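Local coordinates for protein kinase (Staphylococcus aureus subsp. aureus Mu50, PDB 3PY9) that is a membrane-bound serine/threonine kinase whose extracellular PASTA region, captured here, probably senses muropeptides of the cell wall, at residues K76-A88 against A110-A122. Numbering follows the deposited sequence.
Sequences KMPNVIGLPKEEA and APKGYIANQSVTA
Gly82 and Leu83 bond to both backbone polar atoms of Ile115, a worked example of how an irregular chain can be pinned to a strand edge by main-chain groups. Gly82 N donates to Ile115 O over 2.7 Å, and Ile115 N answers to Leu83 O at 3.0 Å. A third bond, Lys85 N to Gly113 O (3.0 Å, 143° at the hydrogen), gives the backbone N-H of Lys85, first residue of the helix, an acceptor. Two type II turns carry Gly82, Leu83 and Gly113 into place: Val80 to Leu83, closed by Leu83 N on Val80 O, and Pro111 to Tyr114, closed by Tyr114 N on Pro111 O.

Mostly apolar side chains flank this polar seam. Pro84, the N-cap residue, lies over a face of the Tyr114 ring in a CH-pi contact, its CB 4.2 Å from the centroid, while Gly82 O approaches the ring edge at CD2. With CG1 set anti to its carbonyl carbon (chi1 -53°), Ile115 rests that branch on Ala88 CB at 3.6 Å. Farther along, Gln118, a polar exception, reaches in among Pro78, Val80 and Ile81, its CG against Val80 CG2 (3.7 Å), and Met77 CG packs on Val120 CG1.

The contact lies within the second PASTA domain, joining the lead-in to helix 85-93 with outer strand 115-118. That strand pairs on its other flank with 133-138, where Ala116 and Asn117 form a classic beta bulge opposite Tyr136; Met77 bridges onward to Ile133 of that strand and Leu92 of the helix.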
ATOM      1  N   LYS A  76      -2.445  16.284  21.768  1.00 49.60           N
ATOM      2  CA  LYS A  76      -1.832  15.941  20.483  1.00 49.32           C
ATOM      3  C   LYS A  76      -2.354  14.581  20.009  1.00 48.36           C
ATOM      4  O   LYS A  76      -2.228  13.572  20.712  1.00 48.17           O
ATOM      5  CB  LYS A  76      -0.301  15.919  20.618  1.00 49.84           C
ATOM      6  CG  LYS A  76       0.451  17.081  19.920  1.00 51.87           C
ATOM      7  CD  LYS A  76      -0.235  18.476  19.988  1.00 55.18           C
ATOM      8  CE  LYS A  76      -0.118  19.199  21.358  1.00 56.87           C
ATOM      9  NZ  LYS A  76      -1.420  19.203  22.138  1.00 57.20           N
ATOM     10  N   MET A  77      -2.969  14.565  18.831  1.00 47.54           N
ATOM     11  CA  MET A  77      -3.416  13.308  18.237  1.00 46.29           C
ATOM     12  C   MET A  77      -2.207  12.396  17.992  1.00 46.07           C
ATOM     13  O   MET A  77      -1.248  12.796  17.308  1.00 46.31           O
ATOM     14  CB  MET A  77      -4.193  13.550  16.939  1.00 45.78           C
ATOM     15  CG  MET A  77      -4.767  12.273  16.298  1.00 44.25           C
ATOM     16  SD  MET A  77      -6.210  11.644  17.159  1.00 40.77           S
ATOM     17  CE  MET A  77      -6.394  10.003  16.448  1.00 41.65           C
ATOM     18  N   PRO A  78      -2.245  11.176  18.562  1.00 45.34           N
ATOM     19  CA  PRO A  78      -1.199  10.192  18.336  1.00 44.99           C
ATOM     20  C   PRO A  78      -1.293   9.571  16.932  1.00 44.95           C
ATOM     21  O   PRO A  78      -2.342   9.664  16.278  1.00 44.85           O
ATOM     22  CB  PRO A  78      -1.481   9.141  19.404  1.00 44.83           C
ATOM     23  CG  PRO A  78      -2.959   9.222  19.623  1.00 44.47           C
ATOM     24  CD  PRO A  78      -3.312  10.661  19.449  1.00 45.22           C
ATOM     25  N   ASN A  79      -0.195   8.964  16.481  1.00 44.83           N
ATOM     26  CA  ASN A  79      -0.154   8.244  15.205  1.00 44.92           C
ATOM     27  C   ASN A  79      -0.410   6.778  15.517  1.00 44.26           C
ATOM     28  O   ASN A  79       0.389   6.131  16.223  1.00 44.16           O
ATOM     29  CB  ASN A  79       1.207   8.436  14.514  1.00 45.24           C
ATOM     30  CG  ASN A  79       1.236   7.894  13.092  1.00 46.62           C
ATOM     31  OD1 ASN A  79       1.690   6.784  12.859  1.00 49.08           O
ATOM     32  ND2 ASN A  79       0.756   8.681  12.140  1.00 48.63           N
ATOM     33  N   VAL A  80      -1.551   6.278  15.038  1.00 43.33           N
ATOM     34  CA  VAL A  80      -2.018   4.914  15.353  1.00 42.82           C
ATOM     35  C   VAL A  80      -2.140   4.044  14.093  1.00 42.39           C
ATOM     36  O   VAL A  80      -2.431   2.853  14.169  1.00 42.51           O
ATOM     37  CB  VAL A  80      -3.355   4.905  16.174  1.00 42.65           C
ATOM     38  CG1 VAL A  80      -3.237   5.754  17.449  1.00 42.92           C
ATOM     39  CG2 VAL A  80      -4.528   5.406  15.338  1.00 43.39           C
ATOM     40  N   ILE A  81      -1.923   4.665  12.940  1.00 42.15           N
ATOM     41  CA  ILE A  81      -1.906   3.983  11.653  1.00 41.92           C
ATOM     42  C   ILE A  81      -0.941   2.797  11.664  1.00 41.75           C
ATOM     43  O   ILE A  81       0.228   2.933  12.011  1.00 41.49           O
ATOM     44  CB  ILE A  81      -1.520   4.967  10.536  1.00 41.81           C
ATOM     45  CG1 ILE A  81      -2.684   5.930  10.269  1.00 41.74           C
ATOM     46  CG2 ILE A  81      -1.140   4.219   9.270  1.00 41.56           C
ATOM     47  CD1 ILE A  81      -2.293   7.231   9.602  1.00 42.80           C
ATOM     48  N   GLY A  82      -1.441   1.622  11.312  1.00 41.90           N
ATOM     49  CA  GLY A  82      -0.578   0.445  11.234  1.00 41.91           C
ATOM     50  C   GLY A  82      -0.491  -0.400  12.491  1.00 41.73           C
ATOM     51  O   GLY A  82       0.033  -1.510  12.428  1.00 42.04           O
ATOM     52  N   LEU A  83      -0.999   0.110  13.619  1.00 41.49           N
ATOM     53  CA  LEU A  83      -1.120  -0.668  14.867  1.00 41.27           C
ATOM     54  C   LEU A  83      -2.369  -1.530  14.827  1.00 40.96           C
ATOM     55  O   LEU A  83      -3.328  -1.169  14.136  1.00 41.18           O
ATOM     56  CB  LEU A  83      -1.234   0.258  16.086  1.00 41.62           C
ATOM     57  CG  LEU A  83      -0.293   1.461  16.221  1.00 42.99           C
ATOM     58  CD1 LEU A  83      -0.636   2.242  17.480  1.00 42.72           C
ATOM     59  CD2 LEU A  83       1.203   1.028  16.209  1.00 44.87           C
ATOM     60  N   PRO A  84      -2.385  -2.659  15.583  1.00 40.78           N
ATOM     61  CA  PRO A  84      -3.619  -3.441  15.755  1.00 40.47           C
ATOM     62  C   PRO A  84      -4.684  -2.596  16.450  1.00 40.76           C
ATOM     63  O   PRO A  84      -4.337  -1.707  17.224  1.00 40.58           O
ATOM     64  CB  PRO A  84      -3.206  -4.586  16.684  1.00 40.39           C
ATOM     65  CG  PRO A  84      -1.751  -4.623  16.668  1.00 40.05           C
ATOM     66  CD  PRO A  84      -1.256  -3.249  16.326  1.00 40.32           C
ATOM     67  N   LYS A  85      -5.957  -2.906  16.190  1.00 40.93           N
ATOM     68  CA  LYS A  85      -7.092  -2.110  16.662  1.00 41.45           C
ATOM     69  C   LYS A  85      -7.042  -1.768  18.137  1.00 41.86           C
ATOM     70  O   LYS A  85      -7.243  -0.621  18.511  1.00 41.98           O
ATOM     71  CB  LYS A  85      -8.432  -2.796  16.336  1.00 41.14           C
ATOM     72  CG  LYS A  85      -9.644  -1.940  16.682  1.00 40.12           C
ATOM     73  CD  LYS A  85     -10.963  -2.593  16.345  1.00 41.75           C
ATOM     74  CE  LYS A  85     -11.384  -3.623  17.375  1.00 44.18           C
ATOM     75  NZ  LYS A  85     -12.839  -3.955  17.230  1.00 46.66           N
ATOM     76  N   GLU A  86      -6.798  -2.770  18.976  1.00 43.09           N
ATOM     77  CA  GLU A  86      -6.820  -2.566  20.429  1.00 44.02           C
ATOM     78  C   GLU A  86      -5.675  -1.687  20.932  1.00 43.77           C
ATOM     79  O   GLU A  86      -5.899  -0.845  21.800  1.00 43.44           O
ATOM     80  CB  GLU A  86      -6.912  -3.904  21.191  1.00 44.76           C
ATOM     81  CG  GLU A  86      -5.695  -4.827  21.097  1.00 48.00           C
ATOM     82  CD  GLU A  86      -5.064  -5.116  22.460  1.00 52.87           C
ATOM     83  OE1 GLU A  86      -5.751  -5.738  23.305  1.00 53.38           O
ATOM     84  OE2 GLU A  86      -3.879  -4.738  22.674  1.00 54.25           O
ATOM     85  N   GLU A  87      -4.468  -1.858  20.374  1.00 43.85           N
ATOM     86  CA  GLU A  87      -3.338  -0.956  20.684  1.00 44.14           C
ATOM     87  C   GLU A  87      -3.710   0.499  20.344  1.00 43.99           C
ATOM     88  O   GLU A  87      -3.490   1.413  21.139  1.00 43.16           O
ATOM     89  CB  GLU A  87      -2.044  -1.388  19.966  1.00 44.24           C
ATOM     90  CG  GLU A  87      -0.749  -0.611  20.374  1.00 43.90           C
ATOM     91  CD  GLU A  87       0.511  -1.049  19.590  1.00 44.41           C
ATOM     92  OE1 GLU A  87       0.431  -1.980  18.771  1.00 44.61           O
ATOM     93  OE2 GLU A  87       1.604  -0.483  19.802  1.00 45.02           O
ATOM     94  N   ALA A  88      -4.304   0.681  19.167  1.00 44.34           N
ATOM     95  CA  ALA A  88      -4.749   1.986  18.684  1.00 44.45           C
ATOM     96  C   ALA A  88      -5.704   2.695  19.662  1.00 44.81           C
ATOM     97  O   ALA A  88      -5.569   3.893  19.911  1.00 43.88           O
ATOM     98  CB  ALA A  88      -5.412   1.822  17.338  1.00 43.98           C
ATOM     99  N   ALA A 110      -2.262  -1.932   5.358  1.00 30.64           N
ATOM    100  CA  ALA A 110      -2.288  -2.493   6.711  1.00 30.32           C
ATOM    101  C   ALA A 110      -2.978  -3.844   6.699  1.00 30.87           C
ATOM    102  O   ALA A 110      -3.965  -4.015   5.987  1.00 31.77           O
ATOM    103  CB  ALA A 110      -2.974  -1.536   7.677  1.00 29.70           C
ATOM    104  N   PRO A 111      -2.471  -4.821   7.481  1.00 31.27           N
ATOM    105  CA  PRO A 111      -3.112  -6.141   7.431  1.00 31.43           C
ATOM    106  C   PRO A 111      -4.468  -6.171   8.164  1.00 31.54           C
ATOM    107  O   PRO A 111      -4.795  -5.233   8.919  1.00 31.65           O
ATOM    108  CB  PRO A 111      -2.075  -7.067   8.113  1.00 31.84           C
ATOM    109  CG  PRO A 111      -0.815  -6.204   8.346  1.00 30.75           C
ATOM    110  CD  PRO A 111      -1.336  -4.801   8.426  1.00 31.24           C
ATOM    111  N   LYS A 112      -5.254  -7.220   7.924  1.00 31.62           N
ATOM    112  CA  LYS A 112      -6.551  -7.377   8.571  1.00 32.03           C
ATOM    113  C   LYS A 112      -6.438  -7.149  10.080  1.00 32.05           C
ATOM    114  O   LYS A 112      -5.539  -7.707  10.721  1.00 32.51           O
ATOM    115  CB  LYS A 112      -7.151  -8.767   8.315  1.00 32.21           C
ATOM    116  CG  LYS A 112      -8.554  -8.892   8.884  1.00 32.90           C
ATOM    117  CD  LYS A 112      -9.167 -10.247   8.666  1.00 37.22           C
ATOM    118  CE  LYS A 112     -10.622 -10.211   9.113  1.00 39.50           C
ATOM    119  NZ  LYS A 112     -11.481 -10.989   8.157  1.00 42.65           N
ATOM    120  N   GLY A 113      -7.330  -6.319  10.621  1.00 31.75           N
ATOM    121  CA  GLY A 113      -7.342  -5.987  12.056  1.00 32.00           C
ATOM    122  C   GLY A 113      -6.482  -4.793  12.471  1.00 32.40           C
ATOM    123  O   GLY A 113      -6.462  -4.416  13.651  1.00 32.37           O
ATOM    124  N   TYR A 114      -5.763  -4.203  11.511  1.00 32.14           N
ATOM    125  CA  TYR A 114      -4.876  -3.061  11.785  1.00 31.89           C
ATOM    126  C   TYR A 114      -5.425  -1.781  11.166  1.00 32.62           C
ATOM    127  O   TYR A 114      -6.040  -1.804  10.102  1.00 33.51           O
ATOM    128  CB  TYR A 114      -3.451  -3.322  11.287  1.00 31.05           C
ATOM    129  CG  TYR A 114      -2.714  -4.428  12.020  1.00 30.02           C
ATOM    130  CD1 TYR A 114      -3.204  -5.728  12.036  1.00 29.93           C
ATOM    131  CD2 TYR A 114      -1.529  -4.174  12.702  1.00 29.85           C
ATOM    132  CE1 TYR A 114      -2.545  -6.741  12.727  1.00 30.50           C
ATOM    133  CE2 TYR A 114      -0.855  -5.193  13.385  1.00 29.32           C
ATOM    134  CZ  TYR A 114      -1.377  -6.466  13.385  1.00 29.44           C
ATOM    135  OH  TYR A 114      -0.734  -7.481  14.031  1.00 31.37           O
ATOM    136  N   ILE A 115      -5.202  -0.664  11.854  1.00 33.04           N
ATOM    137  CA  ILE A 115      -5.695   0.646  11.438  1.00 32.52           C
ATOM    138  C   ILE A 115      -5.043   1.159  10.143  1.00 33.45           C
ATOM    139  O   ILE A 115      -3.830   1.340  10.084  1.00 33.55           O
ATOM    140  CB  ILE A 115      -5.507   1.658  12.576  1.00 31.50           C
ATOM    141  CG1 ILE A 115      -6.139   1.118  13.849  1.00 28.40           C
ATOM    142  CG2 ILE A 115      -6.102   3.028  12.201  1.00 31.65           C
ATOM    143  CD1 ILE A 115      -7.529   0.587  13.680  1.00 22.85           C
ATOM    144  N   ALA A 116      -5.864   1.381   9.121  1.00 34.61           N
ATOM    145  CA  ALA A 116      -5.400   1.877   7.822  1.00 35.88           C
ATOM    146  C   ALA A 116      -5.369   3.407   7.713  1.00 37.06           C
ATOM    147  O   ALA A 116      -4.654   3.948   6.861  1.00 38.00           O
ATOM    148  CB  ALA A 116      -6.257   1.303   6.702  1.00 35.40           C
ATOM    149  N   ASN A 117      -6.147   4.094   8.557  1.00 37.21           N
ATOM    150  CA  ASN A 117      -6.356   5.538   8.436  1.00 37.69           C
ATOM    151  C   ASN A 117      -6.947   6.107   9.737  1.00 37.83           C
ATOM    152  O   ASN A 117      -7.688   5.421  10.472  1.00 36.53           O
ATOM    153  CB  ASN A 117      -7.267   5.845   7.225  1.00 38.25           C
ATOM    154  CG  ASN A 117      -7.336   7.352   6.858  1.00 40.64           C
ATOM    155  OD1 ASN A 117      -6.439   7.895   6.201  1.00 43.46           O
ATOM    156  ND2 ASN A 117      -8.423   8.015   7.260  1.00 40.96           N
ATOM    157  N   GLN A 118      -6.571   7.360  10.000  1.00 38.47           N
ATOM    158  CA  GLN A 118      -7.079   8.210  11.075  1.00 39.20           C
ATOM    159  C   GLN A 118      -7.837   9.395  10.515  1.00 39.74           C
ATOM    160  O   GLN A 118      -7.348  10.104   9.617  1.00 39.93           O
ATOM    161  CB  GLN A 118      -5.920   8.844  11.814  1.00 39.38           C
ATOM    162  CG  GLN A 118      -5.397   8.094  12.944  1.00 40.37           C
ATOM    163  CD  GLN A 118      -4.007   8.555  13.262  1.00 41.68           C
ATOM    164  OE1 GLN A 118      -3.792   9.670  13.762  1.00 42.08           O
ATOM    165  NE2 GLN A 118      -3.040   7.710  12.955  1.00 41.68           N
ATOM    166  N   SER A 119      -9.008   9.614  11.092  1.00 40.30           N
ATOM    167  CA  SER A 119      -9.822  10.815  10.939  1.00 41.03           C
ATOM    168  C   SER A 119      -9.004  12.082  11.133  1.00 41.22           C
ATOM    169  O   SER A 119      -9.108  13.015  10.354  1.00 41.39           O
ATOM    170  CB  SER A 119     -10.878  10.796  12.054  1.00 40.70           C
ATOM    171  OG  SER A 119     -12.138  11.173  11.588  1.00 42.54           O
ATOM    172  N   VAL A 120      -8.223  12.111  12.209  1.00 41.92           N
ATOM    173  CA  VAL A 120      -7.544  13.323  12.667  1.00 42.98           C
ATOM    174  C   VAL A 120      -6.037  13.112  12.518  1.00 43.61           C
ATOM    175  O   VAL A 120      -5.494  12.151  13.052  1.00 44.00           O
ATOM    176  CB  VAL A 120      -7.931  13.638  14.153  1.00 42.95           C
ATOM    177  CG1 VAL A 120      -7.146  14.830  14.705  1.00 42.49           C
ATOM    178  CG2 VAL A 120      -9.446  13.872  14.286  1.00 42.05           C
ATOM    179  N   THR A 121      -5.356  13.987  11.783  1.00 44.63           N
ATOM    180  CA  THR A 121      -3.969  13.685  11.403  1.00 45.40           C
ATOM    181  C   THR A 121      -3.011  13.820  12.573  1.00 45.54           C
ATOM    182  O   THR A 121      -3.200  14.662  13.439  1.00 45.98           O
ATOM    183  CB  THR A 121      -3.491  14.449  10.148  1.00 45.93           C
ATOM    184  OG1 THR A 121      -3.348  15.841  10.442  1.00 46.06           O
ATOM    185  CG2 THR A 121      -4.497  14.255   8.982  1.00 47.17           C
ATOM    186  N   ALA A 122      -1.992  12.964  12.592  1.00 45.89           N
ATOM    187  CA  ALA A 122      -1.128  12.767  13.753  1.00 45.71           C
ATOM    188  C   ALA A 122      -0.515  14.058  14.301  1.00 45.57           C
ATOM    189  O   ALA A 122      -0.268  14.994  13.546  1.00 45.99           O
ATOM    190  CB  ALA A 122      -0.044  11.750  13.423  1.00 45.43           C
TER